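Local coordinates for histidinol-phosphatase (PDB 6NLR), which probably hydrolyses L-histidinol phosphate to histidinol and phosphate in histidine biosynthesis, using a trinuclear metal centre in a PHP-type barrel, at residues Leu120-Leu125 / Arg132-Ser137; Ala41-Glu46 / Glu56-Ala61; His77-Tyr82 / Ile88-Glu93. All blocks are in the same frame, centred on the assembly; numbering follows the deposited sequence.

Contact 1: residues Leu120-Leu125 / Arg132-Ser137. Unlike the reference sequence in segment 132-137: I134 (reference Leu). With MN (manganese (II) ion), chain E.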
loop_
_atom_site.group_PDB
_atom_site.type_symbol
_atom_site.label_atom_id
_atom_site.label_comp_id
_atom_site.label_asym_id
_atom_site.label_seq_id
_atom_site.Cartn_x
_atom_site.Cartn_y
_atom_site.Cartn_z
ATOM N N LEU A 120 4.609 0.725 -4.362
ATOM C CA LEU A 120 5.152 1.908 -3.663
ATOM C C LEU A 120 3.988 2.572 -2.948
ATOM O O LEU A 120 3.035 2.976 -3.635
ATOM C CB LEU A 120 5.816 2.841 -4.669
ATOM C CG LEU A 120 6.454 4.093 -4.075
ATOM C CD1 LEU A 120 7.647 3.732 -3.218
ATOM C CD2 LEU A 120 6.849 5.061 -5.190
ATOM N N SER A 121 4.082 2.656 -1.628
ATOM C CA SER A 121 2.987 3.091 -0.730
ATOM C C SER A 121 3.448 4.259 0.147
ATOM O O SER A 121 4.563 4.201 0.700
ATOM C CB SER A 121 2.524 1.947 0.124
ATOM O OG SER A 121 1.852 1.003 -0.679
ATOM N N LEU A 122 2.573 5.231 0.327
ATOM C CA LEU A 122 2.748 6.315 1.326
ATOM C C LEU A 122 1.975 5.959 2.611
ATOM O O LEU A 122 0.716 5.867 2.561
ATOM C CB LEU A 122 2.270 7.626 0.703
ATOM C CG LEU A 122 2.473 8.858 1.571
ATOM C CD1 LEU A 122 3.959 9.202 1.676
ATOM C CD2 LEU A 122 1.663 10.012 1.033
ATOM N N HIS A 123 2.686 5.847 3.736
ATOM C CA HIS A 123 2.107 5.486 5.064
ATOM C C HIS A 123 2.412 6.551 6.124
ATOM O O HIS A 123 1.767 6.505 7.188
ATOM C CB HIS A 123 2.629 4.135 5.572
ATOM C CG HIS A 123 2.293 2.955 4.719
ATOM N ND1 HIS A 123 3.277 2.140 4.187
ATOM C CD2 HIS A 123 1.118 2.449 4.292
ATOM C CE1 HIS A 123 2.715 1.181 3.474
ATOM N NE2 HIS A 123 1.406 1.362 3.503
ATOM N N PHE A 124 3.360 7.453 5.874
ATOM C CA PHE A 124 3.841 8.444 6.866
ATOM C C PHE A 124 3.886 9.832 6.223
ATOM O O PHE A 124 4.337 9.974 5.070
ATOM C CB PHE A 124 5.233 8.073 7.375
ATOM C CG PHE A 124 5.312 6.783 8.151
ATOM C CD1 PHE A 124 5.027 6.757 9.505
ATOM C CD2 PHE A 124 5.717 5.608 7.525
ATOM C CE1 PHE A 124 5.125 5.569 10.217
ATOM C CE2 PHE A 124 5.794 4.421 8.232
ATOM C CZ PHE A 124 5.493 4.405 9.573
ATOM N N LEU A 125 3.429 10.831 6.966
ATOM C CA LEU A 125 3.547 12.265 6.614
ATOM C C LEU A 125 4.194 12.994 7.773
ATOM O O LEU A 125 4.092 12.527 8.918
ATOM C CB LEU A 125 2.148 12.861 6.439
ATOM C CG LEU A 125 1.443 12.587 5.135
ATOM C CD1 LEU A 125 0.045 13.198 5.197
ATOM C CD2 LEU A 125 2.256 13.146 3.980
ATOM N N ARG A 132 4.497 11.041 11.222
ATOM C CA ARG A 132 3.281 10.474 11.836
ATOM C C ARG A 132 2.640 9.499 10.851
ATOM O O ARG A 132 2.796 9.647 9.622
ATOM C CB ARG A 132 2.295 11.578 12.215
ATOM C CG ARG A 132 2.802 12.568 13.244
ATOM C CD ARG A 132 3.140 11.946 14.578
ATOM N NE ARG A 132 1.960 11.382 15.216
ATOM C CZ ARG A 132 1.335 11.892 16.265
ATOM N NH1 ARG A 132 1.737 13.021 16.839
ATOM N NH2 ARG A 132 0.274 11.269 16.742
ATOM N N SER A 133 1.968 8.506 11.398
ATOM C CA SER A 133 1.329 7.424 10.619
ATOM C C SER A 133 -0.029 7.900 10.098
ATOM O O SER A 133 -0.808 8.455 10.874
ATOM C CB SER A 133 1.181 6.199 11.471
ATOM O OG SER A 133 0.448 5.201 10.776
ATOM N N ILE A 134 -0.313 7.603 8.836
ATOM C CA ILE A 134 -1.617 7.830 8.162
ATOM C C ILE A 134 -2.614 6.755 8.617
ATOM O O ILE A 134 -3.820 7.064 8.663
ATOM C CB ILE A 134 -1.420 7.809 6.633
ATOM C CG1 ILE A 134 -0.576 9.001 6.182
ATOM C CG2 ILE A 134 -2.758 7.736 5.905
ATOM C CD1 ILE A 134 0.087 8.810 4.838
ATOM N N ASP A 135 -2.147 5.546 8.948
ATOM C CA ASP A 135 -3.045 4.353 8.969
ATOM C C ASP A 135 -2.980 3.566 10.287
ATOM O O ASP A 135 -3.563 2.499 10.325
ATOM C CB ASP A 135 -2.759 3.449 7.759
ATOM C CG ASP A 135 -1.368 2.843 7.713
ATOM O OD1 ASP A 135 -0.521 3.242 8.513
ATOM O OD2 ASP A 135 -1.142 1.973 6.869
ATOM N N PHE A 136 -2.365 4.078 11.355
ATOM C CA PHE A 136 -2.255 3.298 12.608
ATOM C C PHE A 136 -3.608 3.284 13.335
ATOM O O PHE A 136 -4.103 2.221 13.670
ATOM C CB PHE A 136 -1.116 3.798 13.494
ATOM C CG PHE A 136 -0.971 2.961 14.739
ATOM C CD1 PHE A 136 -0.434 1.677 14.674
ATOM C CD2 PHE A 136 -1.443 3.423 15.957
ATOM C CE1 PHE A 136 -0.349 0.895 15.819
ATOM C CE2 PHE A 136 -1.392 2.622 17.091
ATOM C CZ PHE A 136 -0.833 1.373 17.025
ATOM N N SER A 137 -4.201 4.434 13.622
ATOM C CA SER A 137 -5.489 4.484 14.349
ATOM C C SER A 137 -6.130 5.852 14.130
ATOM O O SER A 137 -5.389 6.841 13.859
ATOM C CB SER A 137 -5.324 4.183 15.830
ATOM O OG SER A 137 -4.916 5.367 16.527
HETATM MN MN MN E . 0.129 -0.148 2.837
HETATM O O HOH W 1 2.056 3.951 9.109
HETATM O O HOH W 2 -1.595 0.593 4.206
HETATM O O HOH W 3 -0.750 -1.660 2.410
#
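H123 and I134 meet where the antiparallel β hairpin of strands 117-127 and 130-133 in the PHP domain opens out at its metal-bearing end. F124 and S133 form a non-hydrogen-bonded pair, and L125 and R132 the hydrogen-bonded pair next to it, closed by L125 N to R132 O (3.0 Å) and R132 N to L125 O. Beyond the regular pairing one more backbone bond follows, I134 N to H123 O (2.9 Å), almost straight at hydrogen (176°) although the donor is tilted 30° from the carbonyl plane. I134 lays its CD1 methyl over the H123-F124 peptide. L122, crossing I134 at about a right angle, brings CG to 4.0 Å from I134 CD1, and L125 CG reaches the same methyl; Y159 and I145 extend this apolar patch. On the metal side, the planes of the D135 carboxylate and the H123 imidazole are 18° apart, with D135 OD2 3.5 Å from H123 CD2. D135 CG sits between backbone N and carbonyl carbon, which turns the carboxylate toward H123, and S133 OG accepts a hydrogen bond from D135 N, an ST turn. A water links H123 O, S133 OG and D135 OD1. H123 ND1 is hydrogen-bonded to D95, which helps fix the ring's rotation while NE2 binds manganese at 2.1 Å; D135 OD2 accepts from a water bound to the same ion.

Contact 2: residues Ala41-Glu46 / Glu56-Ala61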
loop_
_atom_site.group_PDB
_atom_site.type_symbol
_atom_site.label_atom_id
_atom_site.label_comp_id
_atom_site.label_asym_id
_atom_site.label_seq_id
_atom_site.Cartn_x
_atom_site.Cartn_y
_atom_site.Cartn_z
ATOM N N ALA A 41 8.984 -3.341 3.288
ATOM C CA ALA A 41 10.455 -3.165 3.286
ATOM C C ALA A 41 10.869 -2.580 4.628
ATOM O O ALA A 41 10.146 -1.749 5.163
ATOM C CB ALA A 41 10.894 -2.266 2.162
ATOM N N PRO A 42 12.030 -2.968 5.189
ATOM C CA PRO A 42 12.571 -2.321 6.386
ATOM C C PRO A 42 12.649 -0.785 6.282
ATOM O O PRO A 42 13.008 -0.279 5.224
ATOM C CB PRO A 42 13.988 -2.910 6.494
ATOM C CG PRO A 42 13.876 -4.270 5.833
ATOM C CD PRO A 42 12.886 -4.058 4.697
ATOM N N LEU A 43 12.292 -0.073 7.358
ATOM C CA LEU A 43 12.357 1.419 7.379
ATOM C C LEU A 43 13.802 1.872 7.549
ATOM O O LEU A 43 14.577 1.133 8.122
ATOM C CB LEU A 43 11.505 1.982 8.508
ATOM C CG LEU A 43 10.021 1.641 8.447
ATOM C CD1 LEU A 43 9.309 2.234 9.650
ATOM C CD2 LEU A 43 9.411 2.160 7.166
ATOM N N SER A 44 14.150 3.043 7.022
ATOM C CA SER A 44 15.415 3.756 7.322
ATOM C C SER A 44 15.534 3.915 8.847
ATOM O O SER A 44 14.558 4.395 9.464
ATOM C CB SER A 44 15.458 5.090 6.612
ATOM O OG SER A 44 16.184 6.034 7.377
ATOM N N SER A 45 16.677 3.543 9.436
ATOM C CA SER A 45 16.964 3.785 10.871
ATOM C C SER A 45 17.008 5.299 11.145
ATOM O O SER A 45 16.604 5.689 12.256
ATOM C CB SER A 45 18.228 3.084 11.319
ATOM O OG SER A 45 19.338 3.530 10.555
ATOM N N GLU A 46 17.461 6.121 10.190
ATOM C CA GLU A 46 17.455 7.605 10.310
ATOM C C GLU A 46 16.006 8.101 10.384
ATOM O O GLU A 46 15.712 8.966 11.204
ATOM C CB GLU A 46 18.149 8.299 9.132
ATOM C CG GLU A 46 19.654 8.202 9.163
ATOM C CD GLU A 46 20.254 8.780 10.435
ATOM O OE1 GLU A 46 20.095 10.015 10.690
ATOM O OE2 GLU A 46 20.836 7.990 11.187
ATOM N N GLU A 56 4.433 2.107 18.397
ATOM C CA GLU A 56 4.041 0.800 17.801
ATOM C C GLU A 56 3.839 0.942 16.289
ATOM O O GLU A 56 4.144 -0.010 15.555
ATOM C CB GLU A 56 2.790 0.279 18.509
ATOM C CG GLU A 56 2.311 -1.078 18.021
ATOM C CD GLU A 56 1.169 -1.649 18.874
ATOM O OE1 GLU A 56 1.144 -1.365 20.102
ATOM O OE2 GLU A 56 0.285 -2.351 18.315
ATOM N N ALA A 57 3.390 2.095 15.804
ATOM C CA ALA A 57 3.217 2.321 14.350
ATOM C C ALA A 57 4.576 2.179 13.660
ATOM O O ALA A 57 4.605 1.844 12.500
ATOM C CB ALA A 57 2.612 3.677 14.099
ATOM N N VAL A 58 5.669 2.462 14.365
ATOM C CA VAL A 58 7.030 2.470 13.769
ATOM C C VAL A 58 7.708 1.135 14.070
ATOM O O VAL A 58 8.239 0.547 13.127
ATOM C CB VAL A 58 7.846 3.656 14.317
ATOM C CG1 VAL A 58 9.256 3.663 13.748
ATOM C CG2 VAL A 58 7.128 4.975 14.054
ATOM N N THR A 59 7.690 0.665 15.330
ATOM C CA THR A 59 8.417 -0.576 15.734
ATOM C C THR A 59 7.821 -1.786 15.013
ATOM O O THR A 59 8.531 -2.738 14.745
ATOM C CB THR A 59 8.377 -0.833 17.244
ATOM O OG1 THR A 59 7.000 -0.879 17.598
ATOM C CG2 THR A 59 9.088 0.222 18.063
ATOM N N THR A 60 6.541 -1.718 14.689
ATOM C CA THR A 60 5.703 -2.837 14.185
ATOM C C THR A 60 5.552 -2.715 12.661
ATOM O O THR A 60 4.996 -3.643 12.058
ATOM C CB THR A 60 4.435 -2.742 15.046
ATOM O OG1 THR A 60 4.450 -3.820 15.980
ATOM C CG2 THR A 60 3.166 -2.598 14.272
ATOM N N ALA A 61 6.035 -1.618 12.055
ATOM C CA ALA A 61 5.786 -1.290 10.633
ATOM C C ALA A 61 6.356 -2.383 9.724
ATOM O O ALA A 61 5.706 -2.725 8.729
ATOM C CB ALA A 61 6.371 0.060 10.287
#
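A small apolar contact, without a hydrogen bond across it, joins the loop that leaves strand 34-40 to the short helix 56-59 and the turn after it, within the PHP domain. One side chain, L43, carries it from 41-46. Its CG stands anti to the carbonyl carbon (chi1 -60°) and the chain is extended beyond it, which sends the CD1 branch toward 56-61. The tip of that branch meets A61 CB, with L43 CD1 and A61 CB 3.7 Å apart. The same methyl lies beside the last part of the helix, where L43 CD1 is 4.0 Å from the carbonyl oxygen V58 O and 4.3 Å from the V58 CG1 methyl. The turn is drawn back toward the helix by a bond from A61 N to V58 O (3.3 Å). The backbones stay well apart, the nearest CA atoms, those of L43 and A61, being 7.8 Å from each other. M48 packs on both L43 and V58, and S62 OG makes weak hydrogen bonds to A41 O and L43 N. H40, directly before A41, is a manganese ligand, and A61 O receives a weak bond from the ligand H14. The arrangement belongs to the loops at the C-terminal ends of the barrel strands, which surround the metal site in PHP enzymes.

Contact 3: residues His77-Tyr82 / Ile88-Glu93. With MN (manganese (II) ion), chain E; CO (cobalt (II) ion), chain F.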
loop_
_atom_site.group_PDB
_atom_site.type_symbol
_atom_site.label_atom_id
_atom_site.label_comp_id
_atom_site.label_asym_id
_atom_site.label_seq_id
_atom_site.Cartn_x
_atom_site.Cartn_y
_atom_site.Cartn_z
ATOM N N HIS A 77 11.145 -20.491 -1.638
ATOM C CA HIS A 77 10.723 -21.899 -1.387
ATOM C C HIS A 77 9.232 -22.057 -1.761
ATOM O O HIS A 77 8.866 -23.022 -2.454
ATOM C CB HIS A 77 11.013 -22.265 0.074
ATOM C CG HIS A 77 10.322 -23.500 0.541
ATOM N ND1 HIS A 77 10.675 -24.730 0.083
ATOM C CD2 HIS A 77 9.314 -23.691 1.430
ATOM C CE1 HIS A 77 9.892 -25.640 0.626
ATOM N NE2 HIS A 77 9.049 -25.032 1.468
ATOM N N ILE A 78 8.388 -21.131 -1.303
ATOM C CA ILE A 78 6.910 -21.212 -1.512
ATOM C C ILE A 78 6.603 -21.030 -3.002
ATOM O O ILE A 78 5.778 -21.757 -3.526
ATOM C CB ILE A 78 6.195 -20.178 -0.627
ATOM C CG1 ILE A 78 6.372 -20.511 0.851
ATOM C CG2 ILE A 78 4.735 -20.069 -1.008
ATOM C CD1 ILE A 78 5.857 -21.868 1.227
ATOM N N LYS A 79 7.310 -20.124 -3.662
ATOM C CA LYS A 79 7.133 -19.843 -5.110
ATOM C C LYS A 79 7.367 -21.127 -5.915
ATOM O O LYS A 79 6.523 -21.449 -6.780
ATOM C CB LYS A 79 8.095 -18.743 -5.557
ATOM C CG LYS A 79 8.187 -18.602 -7.074
ATOM C CD LYS A 79 9.001 -17.448 -7.549
ATOM C CE LYS A 79 8.838 -17.293 -9.040
ATOM N NZ LYS A 79 9.478 -16.050 -9.497
ATOM N N LYS A 80 8.461 -21.838 -5.641
ATOM C CA LYS A 80 8.788 -23.088 -6.370
ATOM C C LYS A 80 7.807 -24.189 -5.969
ATOM O O LYS A 80 7.394 -24.964 -6.845
ATOM C CB LYS A 80 10.227 -23.523 -6.077
ATOM C CG LYS A 80 11.280 -22.582 -6.642
ATOM C CD LYS A 80 12.640 -23.200 -6.746
ATOM C CE LYS A 80 13.660 -22.198 -7.233
ATOM N NZ LYS A 80 14.305 -21.522 -6.085
ATOM N N LYS A 81 7.457 -24.269 -4.680
ATOM C CA LYS A 81 6.635 -25.398 -4.182
ATOM C C LYS A 81 5.293 -25.396 -4.913
ATOM O O LYS A 81 4.816 -26.480 -5.201
ATOM C CB LYS A 81 6.425 -25.325 -2.665
ATOM C CG LYS A 81 5.606 -26.463 -2.089
ATOM C CD LYS A 81 5.630 -26.485 -0.592
ATOM C CE LYS A 81 5.010 -27.744 -0.018
ATOM N NZ LYS A 81 5.125 -27.744 1.464
ATOM N N TYR A 82 4.720 -24.227 -5.186
ATOM C CA TYR A 82 3.330 -24.102 -5.712
ATOM C C TYR A 82 3.318 -23.602 -7.159
ATOM O O TYR A 82 2.249 -23.269 -7.632
ATOM C CB TYR A 82 2.515 -23.200 -4.785
ATOM C CG TYR A 82 2.264 -23.871 -3.469
ATOM C CD1 TYR A 82 1.343 -24.897 -3.361
ATOM C CD2 TYR A 82 3.010 -23.532 -2.356
ATOM C CE1 TYR A 82 1.141 -25.553 -2.160
ATOM C CE2 TYR A 82 2.814 -24.169 -1.145
ATOM C CZ TYR A 82 1.880 -25.186 -1.052
ATOM O OH TYR A 82 1.721 -25.814 0.135
ATOM N N ILE A 88 3.707 -17.154 -8.441
ATOM C CA ILE A 88 4.019 -16.303 -7.257
ATOM C C ILE A 88 5.122 -15.313 -7.623
ATOM O O ILE A 88 6.152 -15.742 -8.133
ATOM C CB ILE A 88 4.352 -17.179 -6.042
ATOM C CG1 ILE A 88 3.101 -17.975 -5.644
ATOM C CG2 ILE A 88 4.902 -16.334 -4.903
ATOM C CD1 ILE A 88 3.293 -18.966 -4.541
ATOM N N HIS A 89 4.879 -14.034 -7.383
ATOM C CA HIS A 89 5.896 -12.965 -7.498
ATOM C C HIS A 89 6.345 -12.596 -6.082
ATOM O O HIS A 89 5.546 -12.743 -5.132
ATOM C CB HIS A 89 5.367 -11.758 -8.277
ATOM C CG HIS A 89 4.833 -12.070 -9.631
ATOM N ND1 HIS A 89 5.621 -12.547 -10.637
ATOM C CD2 HIS A 89 3.578 -11.954 -10.149
ATOM C CE1 HIS A 89 4.889 -12.719 -11.731
ATOM N NE2 HIS A 89 3.615 -12.361 -11.448
ATOM N N ILE A 90 7.598 -12.179 -5.949
ATOM C CA ILE A 90 8.211 -11.794 -4.658
ATOM C C ILE A 90 8.726 -10.370 -4.789
ATOM O O ILE A 90 9.452 -10.064 -5.718
ATOM C CB ILE A 90 9.327 -12.775 -4.276
ATOM C CG1 ILE A 90 8.824 -14.222 -4.294
ATOM C CG2 ILE A 90 9.908 -12.378 -2.929
ATOM C CD1 ILE A 90 9.905 -15.259 -4.132
ATOM N N GLY A 91 8.374 -9.523 -3.843
ATOM C CA GLY A 91 8.923 -8.163 -3.774
ATOM C C GLY A 91 8.558 -7.514 -2.469
ATOM O O GLY A 91 8.417 -8.226 -1.448
ATOM N N PHE A 92 8.450 -6.197 -2.488
ATOM C CA PHE A 92 8.160 -5.398 -1.283
ATOM C C PHE A 92 7.024 -4.432 -1.549
ATOM O O PHE A 92 6.864 -3.938 -2.695
ATOM C CB PHE A 92 9.404 -4.603 -0.883
ATOM C CG PHE A 92 10.575 -5.475 -0.532
ATOM C CD1 PHE A 92 10.616 -6.147 0.685
ATOM C CD2 PHE A 92 11.610 -5.655 -1.435
ATOM C CE1 PHE A 92 11.681 -6.977 1.005
ATOM C CE2 PHE A 92 12.693 -6.452 -1.095
ATOM C CZ PHE A 92 12.726 -7.105 0.120
ATOM N N GLU A 93 6.279 -4.149 -0.484
ATOM C CA GLU A 93 5.547 -2.885 -0.318
ATOM C C GLU A 93 6.579 -1.905 0.233
ATOM O O GLU A 93 6.961 -2.015 1.428
ATOM C CB GLU A 93 4.333 -3.013 0.588
ATOM C CG GLU A 93 3.483 -1.751 0.545
ATOM C CD GLU A 93 2.246 -1.773 1.416
ATOM O OE1 GLU A 93 2.043 -2.793 2.103
ATOM O OE2 GLU A 93 1.490 -0.770 1.392
HETATM MN MN MN E . 0.129 -0.148 2.837
HETATM CO CO CO F . 0.095 -3.697 2.368
HETATM O O HOH W 4 4.881 -19.814 -8.194
HETATM O O HOH W 2 -1.595 0.593 4.206
HETATM O O HOH W 3 -0.750 -1.660 2.410
#
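I88, near the start of its strand, fits against I78 and K79 in the last turn of helix 68-81, and apolar contacts dominate. Helix 77-81 and strand 88-93 run nearly antiparallel, at 168°, with their axes 8.4 Å apart at closest approach. The CD1 methyl of I88 touches I78 CG2 (4.0 Å) and, just past the helix end, Y82 CB (4.3 Å). The other branch, I88 CG2, rests against K79 CB. Beyond that carbon K79 stretches along the strand with CG anti to the backbone N (chi1 168°) and every later torsion extended. Its methylenes pass over the I88 carbonyl, bringing K79 CE to 3.2 Å from I88 O, and K79 CD meets I90 CD1 at 4.2 Å, the two side chains crossing at a slant.

Polar contact between the segments is made through a water, which donates to K79 O (2.7 Å) and accepts from I88 N, so the I88 amide is tied to the helix end. The Y82 hydroxyl turns away and bonds E21 of helix 20-29.

Metal coordination lies toward the other end of the strand, where E93 reaches out with CG anti to its own N and the chain straight. Its carboxylate bridges two ions: E93 OE1 binds cobalt at 2.2 Å and E93 OE2 binds manganese at 2.1 Å. H6, H8 and D258 complete the protein ligands of cobalt. A helix packed antiparallel on the strand that follows it is the α-β half of a β-α-β unit, as in TIM-barrel-like PHP domains, with the metal ligand near the strand's C-terminal end.

Overall arrangement
The three contacts follow one another along the PHP domain in the order 2, 3, 1. Contacts 1 and 3 reach neighbouring strands of one sheet; although their centres lie about 26 Å apart, they converge at a shared manganese ion and two of its waters, and S121 OG lies 2.7 Å from E93 OE2. Contact 2, centred about 11 Å from contact 1, flanks the hairpin: A57 CB packs 3.7 Å from F136 CD1. It also joins the strand of contact 3, with A41 N 3.1 Å from E93 O. The helix-packed end of contact 3 is remote from the trinuclear site, whose sulfate lies about 3 Å from the side chain of H123.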